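Local coordinates for protein glutathione S-transferase (Rhodospirillum rubrum F11, PDB 4O7H) that probably catalyses the conjugation of glutathione to electrophilic substrates, as a bacterial glutathione S-transferase, at residues E32-R37 / G48-L53. Residues are numbered along the deposited sequence; the frame is centred on the assembly and turned at random.
Sequences EETWIR and GEVPVL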
ATOM      1  N   GLU A  32       6.922  -4.301 -19.708  1.00 16.71           N
ATOM      2  CA  GLU A  32       5.837  -5.260 -19.728  1.00 17.69           C
ATOM      3  C   GLU A  32       4.511  -4.525 -19.735  1.00 18.01           C
ATOM      4  O   GLU A  32       4.198  -3.754 -18.806  1.00 18.14           O
ATOM      5  CB  GLU A  32       5.867  -6.197 -18.528  1.00 17.84           C
ATOM      6  CG  GLU A  32       4.729  -7.234 -18.517  1.00 17.95           C
ATOM      7  CD  GLU A  32       4.863  -8.340 -19.576  1.00 19.33           C
ATOM      8  OE1 GLU A  32       5.962  -8.516 -20.124  1.00 18.89           O
ATOM      9  OE2 GLU A  32       3.822  -8.997 -19.918  1.00 18.33           O
ATOM     10  N   GLU A  33       3.719  -4.744 -20.783  1.00 19.22           N
ATOM     11  CA  GLU A  33       2.384  -4.194 -20.855  1.00 21.76           C
ATOM     12  C   GLU A  33       1.409  -5.126 -20.154  1.00 21.63           C
ATOM     13  O   GLU A  33       0.945  -6.114 -20.738  1.00 21.17           O
ATOM     14  CB  GLU A  33       2.012  -3.989 -22.343  1.00 25.16           C
ATOM     15  CG  GLU A  33       3.053  -3.131 -23.069  1.00 29.13           C
ATOM     16  CD  GLU A  33       2.679  -2.798 -24.529  1.00 35.79           C
ATOM     17  OE1 GLU A  33       2.201  -3.687 -25.257  1.00 39.14           O
ATOM     18  OE2 GLU A  33       2.898  -1.636 -24.943  1.00 39.40           O
ATOM     19  N   THR A  34       1.104  -4.831 -18.884  1.00 20.04           N
ATOM     20  CA  THR A  34       0.420  -5.793 -18.034  1.00 21.55           C
ATOM     21  C   THR A  34      -1.069  -5.936 -18.374  1.00 22.57           C
ATOM     22  O   THR A  34      -1.752  -6.831 -17.858  1.00 23.68           O
ATOM     23  CB  THR A  34       0.597  -5.425 -16.545  1.00 20.54           C
ATOM     24  OG1 THR A  34       0.317  -4.019 -16.346  1.00 22.61           O
ATOM     25  CG2 THR A  34       2.043  -5.655 -16.136  1.00 20.93           C
ATOM     26  N   TRP A  35      -1.533  -5.055 -19.254  1.00 25.92           N
ATOM     27  CA  TRP A  35      -2.887  -5.091 -19.786  1.00 29.14           C
ATOM     28  C   TRP A  35      -3.016  -6.149 -20.878  1.00 30.48           C
ATOM     29  O   TRP A  35      -4.114  -6.409 -21.348  1.00 35.13           O
ATOM     30  CB  TRP A  35      -3.308  -3.678 -20.306  1.00 28.00           C
ATOM     31  CG  TRP A  35      -2.323  -2.946 -21.264  1.00 27.33           C
ATOM     32  CD1 TRP A  35      -2.347  -2.978 -22.641  1.00 29.65           C
ATOM     33  CD2 TRP A  35      -1.232  -2.063 -20.916  1.00 28.75           C
ATOM     34  NE1 TRP A  35      -1.330  -2.199 -23.162  1.00 29.26           N
ATOM     35  CE2 TRP A  35      -0.650  -1.607 -22.136  1.00 29.50           C
ATOM     36  CE3 TRP A  35      -0.713  -1.584 -19.710  1.00 30.76           C
ATOM     37  CZ2 TRP A  35       0.446  -0.740 -22.172  1.00 30.57           C
ATOM     38  CZ3 TRP A  35       0.385  -0.737 -19.746  1.00 32.41           C
ATOM     39  CH2 TRP A  35       0.956  -0.321 -20.970  1.00 35.37           C
ATOM     40  N   ILE A  36      -1.895  -6.755 -21.273  1.00 31.34           N
ATOM     41  CA  ILE A  36      -1.875  -7.853 -22.224  1.00 31.97           C
ATOM     42  C   ILE A  36      -1.394  -9.110 -21.499  1.00 35.63           C
ATOM     43  O   ILE A  36      -0.216  -9.205 -21.109  1.00 30.38           O
ATOM     44  CB  ILE A  36      -0.921  -7.558 -23.400  1.00 34.68           C
ATOM     45  CG1 ILE A  36      -1.401  -6.336 -24.196  1.00 35.97           C
ATOM     46  CG2 ILE A  36      -0.806  -8.779 -24.326  1.00 36.52           C
ATOM     47  CD1 ILE A  36      -0.401  -5.852 -25.232  1.00 37.54           C
ATOM     48  N   ARG A  37      -2.300 -10.067 -21.312  1.00 34.75           N
ATOM     49  CA  ARG A  37      -2.005 -11.264 -20.527  1.00 34.44           C
ATOM     50  C   ARG A  37      -0.761 -11.973 -21.078  1.00 31.47           C
ATOM     51  O   ARG A  37      -0.558 -12.072 -22.283  1.00 33.41           O
ATOM     52  CB  ARG A  37      -3.232 -12.196 -20.478  1.00 36.46           C
ATOM     53  N   GLY A  48       0.528 -10.032 -11.415  1.00 11.38           N
ATOM     54  CA  GLY A  48       0.464  -9.541 -12.802  1.00 13.00           C
ATOM     55  C   GLY A  48       0.662  -8.044 -12.912  1.00 14.12           C
ATOM     56  O   GLY A  48       0.124  -7.403 -13.834  1.00 16.02           O
ATOM     57  N   GLU A  49       1.438  -7.497 -11.974  1.00 12.64           N
ATOM     58  CA  GLU A  49       1.752  -6.076 -11.973  1.00 13.51           C
ATOM     59  C   GLU A  49       3.233  -5.837 -12.156  1.00 11.87           C
ATOM     60  O   GLU A  49       4.046  -6.681 -11.774  1.00 12.06           O
ATOM     61  CB  GLU A  49       1.370  -5.465 -10.636  1.00 15.22           C
ATOM     62  CG  GLU A  49      -0.072  -5.703 -10.202  1.00 18.82           C
ATOM     63  CD  GLU A  49      -1.062  -4.708 -10.719  1.00 23.59           C
ATOM     64  OE1 GLU A  49      -0.742  -3.961 -11.709  1.00 25.19           O
ATOM     65  OE2 GLU A  49      -2.179  -4.657 -10.098  1.00 25.39           O
ATOM     66  N   VAL A  50       3.558  -4.650 -12.685  1.00 11.63           N
ATOM     67  CA  VAL A  50       4.863  -4.071 -12.526  1.00 11.31           C
ATOM     68  C   VAL A  50       4.877  -3.116 -11.296  1.00 10.53           C
ATOM     69  O   VAL A  50       3.829  -2.583 -10.923  1.00 11.17           O
ATOM     70  CB  VAL A  50       5.338  -3.313 -13.777  1.00 11.27           C
ATOM     71  CG1 VAL A  50       5.552  -4.308 -14.915  1.00 12.82           C
ATOM     72  CG2 VAL A  50       4.347  -2.204 -14.155  1.00 11.06           C
ATOM     73  N   PRO A  51       6.046  -2.874 -10.698  1.00 10.25           N
ATOM     74  CA  PRO A  51       7.408  -3.329 -11.028  1.00  9.70           C
ATOM     75  C   PRO A  51       7.777  -4.682 -10.479  1.00  9.85           C
ATOM     76  O   PRO A  51       7.237  -5.161  -9.455  1.00 10.08           O
ATOM     77  CB  PRO A  51       8.305  -2.286 -10.381  1.00  9.96           C
ATOM     78  CG  PRO A  51       7.506  -1.833  -9.182  1.00  9.78           C
ATOM     79  CD  PRO A  51       6.067  -1.892  -9.590  1.00 10.28           C
ATOM     80  N   VAL A  52       8.716  -5.319 -11.189  1.00  9.84           N
ATOM     81  CA  VAL A  52       9.383  -6.508 -10.683  1.00 10.18           C
ATOM     82  C   VAL A  52      10.893  -6.317 -10.919  1.00 10.00           C
ATOM     83  O   VAL A  52      11.305  -6.023 -12.068  1.00 10.57           O
ATOM     84  CB  VAL A  52       8.925  -7.778 -11.433  1.00 10.79           C
ATOM     85  CG1 VAL A  52       9.648  -8.994 -10.902  1.00 10.96           C
ATOM     86  CG2 VAL A  52       7.421  -7.960 -11.255  1.00 10.82           C
ATOM     87  N   LEU A  53      11.686  -6.492  -9.881  1.00  9.89           N
ATOM     88  CA  LEU A  53      13.141  -6.430  -9.962  1.00 11.03           C
ATOM     89  C   LEU A  53      13.719  -7.840  -9.984  1.00 11.90           C
ATOM     90  O   LEU A  53      13.347  -8.675  -9.126  1.00 10.90           O
ATOM     91  CB  LEU A  53      13.702  -5.661  -8.779  1.00 11.27           C
ATOM     92  CG  LEU A  53      15.224  -5.471  -8.661  1.00 12.85           C
ATOM     93  CD1 LEU A  53      15.732  -4.498  -9.714  1.00 13.86           C
ATOM     94  CD2 LEU A  53      15.574  -5.030  -7.266  1.00 13.97           C
TER
HETATM   95  O   HOH W   1       1.109  -3.055 -13.464  1.00 18.67           O
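T34 meets the flat G48–E49 peptide at its carbonyl oxygen: CB of T34 lies 3.4 Å from O of G48. The one aromatic ring, W35, stays outside this junction, no nearer than 7.0 Å to 48-53; CB of E33 covers one face of it near the periphery, 3.5 Å above the ring plane, and H7 meets the ring edge-to-face. E33 and W35 belong to a type I turn, E33 to I36, closed by I36 N bonding to E33 O. The T34 methyl reaches the other segment with CG2 anti to the carbonyl carbon, beside the backbone N, which brings CG2 within 4.0 Å of V50 CG1. That same V50 methyl lies 4.1 Å from E32 CB, a small apolar patch, while the bent E32 chain carries its carboxylate off to N38. A water supplies the polar link: it donates to E49 OE1 at 2.7 Å, accepts from V50 N at 3.0 Å and bonds T34 OG1 at 3.1 Å. V50 precedes a cis peptide bond to P51, the hallmark cis-proline of thioredoxin-like domains; its backbone probably holds the cysteinyl part of glutathione, as in related glutathione transferases. The contact joins the loop leaving strand 28-31 to the approach to strand 52-54, with F41 of the intervening helix 39-44 touching E32, T34 and V50, and P51 packing on helices 11-22 and 64-74.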